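Local coordinates for protein bifunctional autolysin (Staphylococcus aureus subsp. aureus Mu50, PDB 6FXO) that cleaves staphylococcal peptidoglycan as a bifunctional autolysin, probably hydrolysing N-acetylglucosaminyl glycan bonds through its glycoside hydrolase family 73 domain, at residues A[113-127]-A[143-157]. Numbering follows the deposited sequence.
Sequences ALLETGNGTSQLAKG and YHNVFGIAAYDNDPL
CG of Glu-116 (chi1 -46°) and of Tyr-152 (chi1 -63°) lies beside the backbone N, anti to the carbonyl carbon, and a bend at chi2 of Glu-116 carries its carboxylate to the phenol. Tyr-152 OH donates to Glu-116 OE2 over 3.0 Å, reaching it on the syn side, 16° out of the carboxylate plane. The same OE2 comes within 3.3 Å of Gly-148 CA, whose lack of a side chain lets the carboxylate lie against the backbone. The place of Glu-116 at the end of helix 106-116 is consistent with the catalytic glutamate of the lysozyme-like GH73 fold. At the other end of the contact, His-144 ND1 donates to Ala-125 O at 2.7 Å. The oxygen lies in the ring plane, whereas the donor stands above the carbonyl plane. Between these ends, Leu-124 runs side by side with Asn-145, its CG 3.5 Å from Asn-145 CB, and Asn-145 N makes a weak, poorly angled bond to Leu-124 O (2.7 Å), while Leu-124 CD1 meets Leu-157 CD1 at 3.7 Å. Asn-145 OD1 in turn accepts from Ile-149 N (3.1 Å), tying the side chain to its own loop. The contact thus joins the end of helix 106-116 and the short helix 123-126 to the loop preceding helix 158-166; Phe-147 packs back onto Leu-109 and His-112 of helix 106-116, and His-144 and Val-146 rest on helix 172-180.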
loop_
_atom_site.group_PDB
_atom_site.type_symbol
_atom_site.label_atom_id
_atom_site.label_comp_id
_atom_site.label_asym_id
_atom_site.label_seq_id
_atom_site.Cartn_x
_atom_site.Cartn_y
_atom_site.Cartn_z
ATOM N N ALA A 113 -5.341 -0.818 -7.274
ATOM C CA ALA A 113 -6.219 -1.210 -8.378
ATOM C C ALA A 113 -5.493 -2.117 -9.465
ATOM O O ALA A 113 -6.083 -3.002 -10.018
ATOM C CB ALA A 113 -6.809 -0.010 -9.053
ATOM N N LEU A 114 -4.247 -1.828 -9.708
ATOM C CA LEU A 114 -3.376 -2.518 -10.646
ATOM C C LEU A 114 -3.091 -4.017 -10.286
ATOM O O LEU A 114 -3.016 -4.849 -11.171
ATOM C CB LEU A 114 -2.058 -1.774 -10.641
ATOM C CG LEU A 114 -2.098 -0.486 -11.473
ATOM C CD1 LEU A 114 -0.748 0.193 -11.499
ATOM C CD2 LEU A 114 -2.527 -0.806 -12.886
ATOM N N LEU A 115 -2.949 -4.327 -9.007
ATOM C CA LEU A 115 -2.682 -5.647 -8.487
ATOM C C LEU A 115 -3.918 -6.509 -8.617
ATOM O O LEU A 115 -3.847 -7.635 -9.103
ATOM C CB LEU A 115 -2.328 -5.442 -7.004
ATOM C CG LEU A 115 -1.535 -6.512 -6.270
ATOM C CD1 LEU A 115 -1.125 -5.948 -4.924
ATOM C CD2 LEU A 115 -2.358 -7.766 -6.060
ATOM N N GLU A 116 -5.062 -5.965 -8.182
ATOM C CA GLU A 116 -6.306 -6.722 -8.273
ATOM C C GLU A 116 -6.835 -7.069 -9.659
ATOM O O GLU A 116 -7.516 -8.081 -9.828
ATOM C CB GLU A 116 -7.419 -6.066 -7.403
ATOM C CG GLU A 116 -7.056 -5.624 -5.984
ATOM C CD GLU A 116 -7.129 -6.749 -4.933
ATOM O OE1 GLU A 116 -6.122 -6.969 -4.233
ATOM O OE2 GLU A 116 -8.155 -7.454 -4.899
ATOM N N THR A 117 -6.520 -6.206 -10.642
ATOM C CA THR A 117 -6.907 -6.322 -12.037
ATOM C C THR A 117 -5.759 -6.702 -12.978
ATOM O O THR A 117 -5.957 -6.642 -14.210
ATOM C CB THR A 117 -7.439 -4.972 -12.522
ATOM O OG1 THR A 117 -6.331 -4.086 -12.699
ATOM C CG2 THR A 117 -8.410 -4.371 -11.556
ATOM N N GLY A 118 -4.569 -7.024 -12.442
ATOM C CA GLY A 118 -3.479 -7.379 -13.350
ATOM C C GLY A 118 -3.230 -6.283 -14.369
ATOM O O GLY A 118 -3.127 -6.565 -15.568
ATOM N N ASN A 119 -3.125 -5.017 -13.901
ATOM C CA ASN A 119 -2.898 -3.879 -14.795
ATOM C C ASN A 119 -4.026 -3.729 -15.807
ATOM O O ASN A 119 -3.807 -3.528 -16.991
ATOM C CB ASN A 119 -1.557 -3.936 -15.541
ATOM C CG ASN A 119 -0.377 -4.410 -14.754
ATOM O OD1 ASN A 119 0.150 -3.671 -13.917
ATOM N ND2 ASN A 119 0.145 -5.593 -15.020
ATOM N N GLY A 120 -5.229 -3.870 -15.302
ATOM C CA GLY A 120 -6.453 -3.763 -16.086
ATOM C C GLY A 120 -6.954 -4.952 -16.884
ATOM O O GLY A 120 -7.950 -4.812 -17.594
ATOM N N THR A 121 -6.282 -6.120 -16.794
ATOM C CA THR A 121 -6.716 -7.301 -17.545
ATOM C C THR A 121 -7.617 -8.362 -16.894
ATOM O O THR A 121 -8.033 -9.292 -17.586
ATOM C CB THR A 121 -5.508 -7.931 -18.252
ATOM O OG1 THR A 121 -4.688 -8.583 -17.287
ATOM C CG2 THR A 121 -4.682 -6.893 -19.003
ATOM N N SER A 122 -7.922 -8.220 -15.589
ATOM C CA SER A 122 -8.768 -9.141 -14.823
ATOM C C SER A 122 -10.173 -9.244 -15.349
ATOM O O SER A 122 -10.719 -8.252 -15.802
ATOM C CB SER A 122 -8.830 -8.727 -13.348
ATOM O OG SER A 122 -10.051 -8.118 -12.926
ATOM N N GLN A 123 -10.757 -10.453 -15.293
ATOM C CA GLN A 123 -12.112 -10.614 -15.777
ATOM C C GLN A 123 -13.076 -9.774 -14.934
ATOM O O GLN A 123 -14.047 -9.223 -15.447
ATOM C CB GLN A 123 -12.492 -12.126 -15.793
ATOM C CG GLN A 123 -13.898 -12.538 -16.286
ATOM C CD GLN A 123 -14.209 -12.291 -17.753
ATOM O OE1 GLN A 123 -13.975 -13.120 -18.633
ATOM N NE2 GLN A 123 -14.750 -11.111 -17.997
ATOM N N LEU A 124 -12.769 -9.646 -13.632
ATOM C CA LEU A 124 -13.592 -8.862 -12.726
ATOM C C LEU A 124 -13.641 -7.371 -13.097
ATOM O O LEU A 124 -14.640 -6.710 -12.867
ATOM C CB LEU A 124 -13.010 -9.003 -11.312
ATOM C CG LEU A 124 -13.981 -9.302 -10.171
ATOM C CD1 LEU A 124 -14.680 -10.621 -10.391
ATOM C CD2 LEU A 124 -13.209 -9.347 -8.862
ATOM N N ALA A 125 -12.555 -6.873 -13.682
ATOM C CA ALA A 125 -12.365 -5.491 -14.114
ATOM C C ALA A 125 -12.786 -5.367 -15.531
ATOM O O ALA A 125 -13.157 -4.291 -15.986
ATOM C CB ALA A 125 -10.903 -5.096 -13.980
ATOM N N LYS A 126 -12.681 -6.478 -16.242
ATOM C CA LYS A 126 -13.061 -6.530 -17.649
ATOM C C LYS A 126 -14.578 -6.312 -17.715
ATOM O O LYS A 126 -15.117 -5.915 -18.750
ATOM C CB LYS A 126 -12.688 -7.896 -18.263
ATOM C CG LYS A 126 -11.338 -7.895 -18.979
ATOM C CD LYS A 126 -11.145 -9.098 -19.913
ATOM C CE LYS A 126 -9.795 -9.072 -20.603
ATOM N NZ LYS A 126 -9.622 -10.195 -21.573
ATOM N N GLY A 127 -15.247 -6.557 -16.574
ATOM C CA GLY A 127 -16.682 -6.406 -16.477
ATOM C C GLY A 127 -17.360 -7.674 -16.950
ATOM O O GLY A 127 -18.411 -8.059 -16.446
ATOM N N TYR A 143 -20.827 -5.383 -15.731
ATOM C CA TYR A 143 -20.679 -4.685 -14.457
ATOM C C TYR A 143 -19.143 -4.895 -14.141
ATOM O O TYR A 143 -18.587 -5.860 -14.639
ATOM C CB TYR A 143 -21.715 -5.279 -13.462
ATOM C CG TYR A 143 -23.165 -5.025 -13.869
ATOM C CD1 TYR A 143 -23.794 -5.789 -14.855
ATOM C CD2 TYR A 143 -23.917 -4.017 -13.276
ATOM C CE1 TYR A 143 -25.108 -5.556 -15.233
ATOM C CE2 TYR A 143 -25.239 -3.775 -13.641
ATOM C CZ TYR A 143 -25.831 -4.546 -14.626
ATOM O OH TYR A 143 -27.136 -4.304 -15.005
ATOM N N HIS A 144 -18.474 -4.009 -13.348
ATOM C CA HIS A 144 -17.029 -4.083 -13.000
ATOM C C HIS A 144 -16.511 -4.133 -11.542
ATOM O O HIS A 144 -17.232 -3.805 -10.613
ATOM C CB HIS A 144 -16.377 -2.866 -13.675
ATOM C CG HIS A 144 -16.598 -2.786 -15.136
ATOM N ND1 HIS A 144 -15.634 -3.196 -16.050
ATOM C CD2 HIS A 144 -17.662 -2.358 -15.859
ATOM C CE1 HIS A 144 -16.122 -3.020 -17.271
ATOM N NE2 HIS A 144 -17.332 -2.523 -17.188
ATOM N N ASN A 145 -15.207 -4.509 -11.370
ATOM C CA ASN A 145 -14.614 -4.594 -10.046
ATOM C C ASN A 145 -13.146 -4.377 -10.100
ATOM O O ASN A 145 -12.406 -5.317 -10.405
ATOM C CB ASN A 145 -14.775 -5.963 -9.507
ATOM C CG ASN A 145 -15.067 -5.942 -8.067
ATOM O OD1 ASN A 145 -14.329 -5.356 -7.252
ATOM N ND2 ASN A 145 -16.072 -6.618 -7.678
ATOM N N VAL A 146 -12.702 -3.166 -9.831
ATOM C CA VAL A 146 -11.252 -3.040 -9.905
ATOM C C VAL A 146 -10.524 -3.305 -8.577
ATOM O O VAL A 146 -9.293 -3.209 -8.519
ATOM C CB VAL A 146 -10.890 -1.687 -10.527
ATOM C CG1 VAL A 146 -11.542 -1.546 -11.895
ATOM C CG2 VAL A 146 -11.314 -0.542 -9.613
ATOM N N PHE A 147 -11.250 -3.646 -7.518
ATOM C CA PHE A 147 -10.607 -3.891 -6.225
ATOM C C PHE A 147 -10.700 -5.277 -5.543
ATOM O O PHE A 147 -10.323 -5.395 -4.384
ATOM C CB PHE A 147 -11.001 -2.799 -5.213
ATOM C CG PHE A 147 -10.224 -1.515 -5.363
ATOM C CD1 PHE A 147 -10.800 -0.405 -5.945
ATOM C CD2 PHE A 147 -8.904 -1.424 -4.938
ATOM C CE1 PHE A 147 -10.079 0.772 -6.103
ATOM C CE2 PHE A 147 -8.195 -0.257 -5.095
ATOM C CZ PHE A 147 -8.777 0.840 -5.679
ATOM N N GLY A 148 -11.209 -6.297 -6.233
ATOM C CA GLY A 148 -11.319 -7.609 -5.652
ATOM C C GLY A 148 -12.360 -7.620 -4.563
ATOM O O GLY A 148 -12.302 -8.508 -3.721
ATOM N N ILE A 149 -13.345 -6.659 -4.592
ATOM C CA ILE A 149 -14.344 -6.673 -3.525
ATOM C C ILE A 149 -15.119 -7.980 -3.481
ATOM O O ILE A 149 -15.594 -8.461 -4.512
ATOM C CB ILE A 149 -15.323 -5.486 -3.729
ATOM C CG1 ILE A 149 -14.560 -4.168 -3.912
ATOM C CG2 ILE A 149 -16.302 -5.400 -2.563
ATOM C CD1 ILE A 149 -13.710 -3.763 -2.726
ATOM N N ALA A 150 -15.267 -8.526 -2.252
ATOM C CA ALA A 150 -15.980 -9.776 -2.007
ATOM C C ALA A 150 -15.521 -10.897 -2.950
ATOM O O ALA A 150 -16.327 -11.733 -3.348
ATOM C CB ALA A 150 -17.482 -9.551 -2.138
ATOM N N ALA A 151 -14.221 -10.915 -3.288
ATOM C CA ALA A 151 -13.669 -11.932 -4.185
ATOM C C ALA A 151 -12.733 -12.994 -3.596
ATOM O O ALA A 151 -12.177 -13.790 -4.351
ATOM C CB ALA A 151 -12.988 -11.254 -5.365
ATOM N N TYR A 152 -12.556 -13.019 -2.276
ATOM C CA TYR A 152 -11.677 -14.006 -1.655
ATOM C C TYR A 152 -12.471 -14.972 -0.776
ATOM O O TYR A 152 -12.189 -15.087 0.417
ATOM C CB TYR A 152 -10.605 -13.282 -0.801
ATOM C CG TYR A 152 -9.652 -12.371 -1.556
ATOM C CD1 TYR A 152 -10.002 -11.063 -1.866
ATOM C CD2 TYR A 152 -8.389 -12.810 -1.927
ATOM C CE1 TYR A 152 -9.120 -10.215 -2.524
ATOM C CE2 TYR A 152 -7.497 -11.969 -2.583
ATOM C CZ TYR A 152 -7.866 -10.673 -2.883
ATOM O OH TYR A 152 -6.989 -9.838 -3.535
ATOM N N ASP A 153 -13.470 -15.663 -1.369
ATOM C CA ASP A 153 -14.283 -16.599 -0.620
ATOM C C ASP A 153 -14.878 -17.728 -1.458
ATOM O O ASP A 153 -14.156 -18.649 -1.832
ATOM C CB ASP A 153 -15.380 -15.843 0.149
ATOM N N ASN A 154 -16.182 -17.650 -1.763
ATOM C CA ASN A 154 -16.841 -18.681 -2.549
ATOM C C ASN A 154 -16.478 -18.676 -4.030
ATOM O O ASN A 154 -15.712 -19.525 -4.477
ATOM C CB ASN A 154 -18.351 -18.570 -2.363
ATOM N N ASP A 155 -17.029 -17.723 -4.789
ATOM C CA ASP A 155 -16.736 -17.645 -6.213
ATOM C C ASP A 155 -16.113 -16.305 -6.536
ATOM O O ASP A 155 -16.811 -15.314 -6.706
ATOM C CB ASP A 155 -18.001 -17.894 -7.046
ATOM C CG ASP A 155 -18.012 -19.270 -7.678
ATOM O OD1 ASP A 155 -18.526 -20.213 -7.040
ATOM O OD2 ASP A 155 -17.494 -19.408 -8.804
ATOM N N PRO A 156 -14.782 -16.262 -6.640
ATOM C CA PRO A 156 -14.139 -14.982 -6.948
ATOM C C PRO A 156 -14.621 -14.324 -8.215
ATOM O O PRO A 156 -14.622 -13.101 -8.238
ATOM C CB PRO A 156 -12.653 -15.329 -6.984
ATOM C CG PRO A 156 -12.532 -16.511 -6.072
ATOM C CD PRO A 156 -13.794 -17.299 -6.293
ATOM N N LEU A 157 -15.006 -15.067 -9.263
ATOM C CA LEU A 157 -15.463 -14.407 -10.457
ATOM C C LEU A 157 -16.931 -14.018 -10.355
ATOM O O LEU A 157 -17.225 -12.830 -10.260
ATOM C CB LEU A 157 -15.211 -15.223 -11.731
ATOM C CG LEU A 157 -15.571 -14.512 -13.031
ATOM C CD1 LEU A 157 -14.904 -13.153 -13.087
ATOM C CD2 LEU A 157 -15.156 -15.362 -14.207
#